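PDB 3G98: alanyl-tRNA synthetase from Aquifex aeolicus, which attaches alanine to its tRNA in an ATP-dependent reaction, its C-Ala domain bringing the aminoacylation and editing functions together on one tRNA. Local coordinates for residues A[1-6]-A[10-15]. Residues are numbered along the deposited sequence; the frame is centred on the assembly and turned at random.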
loop_
_atom_site.group_PDB
_atom_site.type_symbol
_atom_site.label_atom_id
_atom_site.label_comp_id
_atom_site.label_asym_id
_atom_site.label_seq_id
_atom_site.Cartn_x
_atom_site.Cartn_y
_atom_site.Cartn_z
ATOM N N MET A 1 -8.039 1.913 -10.099
ATOM C CA MET A 1 -7.569 2.564 -8.839
ATOM C C MET A 1 -7.701 4.089 -8.840
ATOM O O MET A 1 -7.847 4.714 -9.891
ATOM C CB MET A 1 -6.130 2.158 -8.528
ATOM C CG MET A 1 -5.176 2.278 -9.690
ATOM S SD MET A 1 -3.546 1.690 -9.202
ATOM C CE MET A 1 -3.040 3.006 -8.104
ATOM N N LYS A 2 -7.634 4.667 -7.644
ATOM C CA LYS A 2 -7.911 6.084 -7.406
ATOM C C LYS A 2 -6.663 6.909 -7.084
ATOM O O LYS A 2 -5.627 6.380 -6.694
ATOM C CB LYS A 2 -8.884 6.228 -6.228
ATOM C CG LYS A 2 -10.363 6.114 -6.585
ATOM C CD LYS A 2 -10.750 4.705 -7.000
ATOM C CE LYS A 2 -12.262 4.515 -6.972
ATOM N NZ LYS A 2 -12.965 5.326 -8.002
ATOM N N GLU A 3 -6.792 8.221 -7.212
ATOM C CA GLU A 3 -5.726 9.134 -6.834
ATOM C C GLU A 3 -6.288 10.239 -5.952
ATOM O O GLU A 3 -7.316 10.839 -6.269
ATOM C CB GLU A 3 -5.067 9.740 -8.077
ATOM C CG GLU A 3 -4.121 10.886 -7.760
ATOM C CD GLU A 3 -3.441 11.449 -8.990
ATOM O OE1 GLU A 3 -3.464 10.783 -10.045
ATOM O OE2 GLU A 3 -2.879 12.562 -8.898
ATOM N N GLU A 4 -5.605 10.500 -4.845
ATOM C CA GLU A 4 -6.024 11.516 -3.891
ATOM C C GLU A 4 -4.831 12.135 -3.175
ATOM O O GLU A 4 -3.984 11.422 -2.641
ATOM C CB GLU A 4 -6.956 10.893 -2.851
ATOM C CG GLU A 4 -7.355 11.850 -1.739
ATOM C CD GLU A 4 -8.329 11.236 -0.752
ATOM O OE1 GLU A 4 -8.903 10.165 -1.054
ATOM O OE2 GLU A 4 -8.522 11.832 0.326
ATOM N N ASN A 5 -4.759 13.462 -3.149
ATOM C CA ASN A 5 -3.730 14.109 -2.349
ATOM C C ASN A 5 -4.086 14.059 -0.869
ATOM O O ASN A 5 -5.223 14.338 -0.486
ATOM C CB ASN A 5 -3.495 15.549 -2.814
ATOM C CG ASN A 5 -2.866 15.608 -4.190
ATOM O OD1 ASN A 5 -2.057 14.749 -4.550
ATOM N ND2 ASN A 5 -3.249 16.606 -4.976
ATOM N N VAL A 6 -3.115 13.672 -0.049
ATOM C CA VAL A 6 -3.288 13.619 1.400
ATOM C C VAL A 6 -2.076 14.253 2.060
ATOM O O VAL A 6 -0.958 13.735 1.970
ATOM C CB VAL A 6 -3.447 12.174 1.928
ATOM C CG1 VAL A 6 -3.708 12.188 3.429
ATOM C CG2 VAL A 6 -4.559 11.442 1.194
ATOM N N THR A 10 0.783 12.351 -2.617
ATOM C CA THR A 10 -0.244 11.895 -3.556
ATOM C C THR A 10 -0.444 10.388 -3.385
ATOM O O THR A 10 0.469 9.590 -3.641
ATOM C CB THR A 10 0.114 12.208 -5.031
ATOM O OG1 THR A 10 0.223 13.624 -5.218
ATOM C CG2 THR A 10 -0.958 11.670 -5.976
ATOM N N LEU A 11 -1.635 10.006 -2.937
ATOM C CA LEU A 11 -1.949 8.601 -2.693
ATOM C C LEU A 11 -2.624 7.952 -3.896
ATOM O O LEU A 11 -3.624 8.456 -4.401
ATOM C CB LEU A 11 -2.834 8.447 -1.452
ATOM C CG LEU A 11 -3.282 7.015 -1.132
ATOM C CD1 LEU A 11 -2.090 6.128 -0.812
ATOM C CD2 LEU A 11 -4.282 7.006 0.027
ATOM N N HIS A 12 -2.045 6.847 -4.362
ATOM C CA HIS A 12 -2.643 6.022 -5.409
ATOM C C HIS A 12 -3.038 4.686 -4.789
ATOM O O HIS A 12 -2.206 3.990 -4.184
ATOM C CB HIS A 12 -1.652 5.785 -6.557
ATOM C CG HIS A 12 -1.073 7.042 -7.123
ATOM N ND1 HIS A 12 -1.701 7.772 -8.111
ATOM C CD2 HIS A 12 0.070 7.710 -6.831
ATOM C CE1 HIS A 12 -0.970 8.835 -8.402
ATOM N NE2 HIS A 12 0.109 8.820 -7.640
ATOM N N TYR A 13 -4.300 4.311 -4.923
ATOM C CA TYR A 13 -4.747 3.094 -4.268
ATOM C C TYR A 13 -5.835 2.362 -5.010
ATOM O O TYR A 13 -6.621 2.954 -5.757
ATOM C CB TYR A 13 -5.176 3.375 -2.821
ATOM C CG TYR A 13 -6.459 4.172 -2.715
ATOM C CD1 TYR A 13 -7.688 3.530 -2.632
ATOM C CD2 TYR A 13 -6.440 5.565 -2.714
ATOM C CE1 TYR A 13 -8.875 4.255 -2.545
ATOM C CE2 TYR A 13 -7.618 6.301 -2.625
ATOM C CZ TYR A 13 -8.829 5.637 -2.541
ATOM O OH TYR A 13 -10.002 6.354 -2.454
ATOM N N GLY A 14 -5.888 1.057 -4.785
ATOM C CA GLY A 14 -6.929 0.249 -5.393
ATOM C C GLY A 14 -6.727 -1.214 -5.101
ATOM O O GLY A 14 -5.620 -1.647 -4.777
ATOM N N VAL A 15 -7.797 -1.988 -5.206
ATOM C CA VAL A 15 -7.679 -3.426 -5.027
ATOM C C VAL A 15 -8.142 -4.101 -6.307
ATOM O O VAL A 15 -9.162 -3.716 -6.888
ATOM C CB VAL A 15 -8.506 -3.925 -3.806
ATOM C CG1 VAL A 15 -9.916 -3.360 -3.847
ATOM C CG2 VAL A 15 -8.526 -5.437 -3.760
HETATM O O HOH W 1 -3.912 6.517 -8.876
HETATM O O HOH W 2 -10.067 8.780 -3.002
#
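Lys2 and Tyr13 exchange a reciprocal pair of backbone hydrogen bonds, Lys2 N to Tyr13 O at 2.7 Å and Tyr13 N back to Lys2 O, and Glu4 and Leu11 repeat the exchange two residues on. Four main-chain donors and four acceptors are thus satisfied between strand 2-6 and residues 10-15 of strand 9-17, whose short segments run antiparallel, axes at 152°. Lys2 O accepts more than one partner: besides Tyr13 N it has a CA-H...O contact from His12 CA, 3.3 Å from Lys2 O, and, weakly, a water whose oxygen lies in the plane of the His12 ring, 2.7 Å from ND1. The far nitrogen, NE2, has a weak bond to Asp38, and Glu3 OE1 lies at the ring edge beside CE1.

The face that bears Glu3 and His12 also carries the side-chain bond of the non-hydrogen-bonded pair Asn5 and Thr10. Thr10 OG1 donates to Asn5 OD1 over 2.6 Å, almost in line with the amide C=O (160°), while its methyl CG2 rests near the Glu3 carboxylate. A valine in place of Thr10 would probably leave Asn5 OD1 without this donor and its amide freer to turn.

On the opposite face Lys2 CB sits over the Tyr13 ring, a CH-pi contact at 4.0 Å from the ring centroid. With chi1 at 70°, Tyr13 CG lies between its own N and carbonyl carbon, and the ring swings across the neighbouring strand. Tyr13 OH reaches Glu4 OE1 through a water, which donates to Glu4 OE1 at 2.7 Å; that same carboxylate oxygen forms a salt bridge with Lys106 of helix 98-110. Backbone bonds from Thr10, His12 and Gly14 continue the sheet into strand 38-46. The whole exemplifies a beta hairpin whose strand 2-6 is outermost at one side of this chain's mixed sheet.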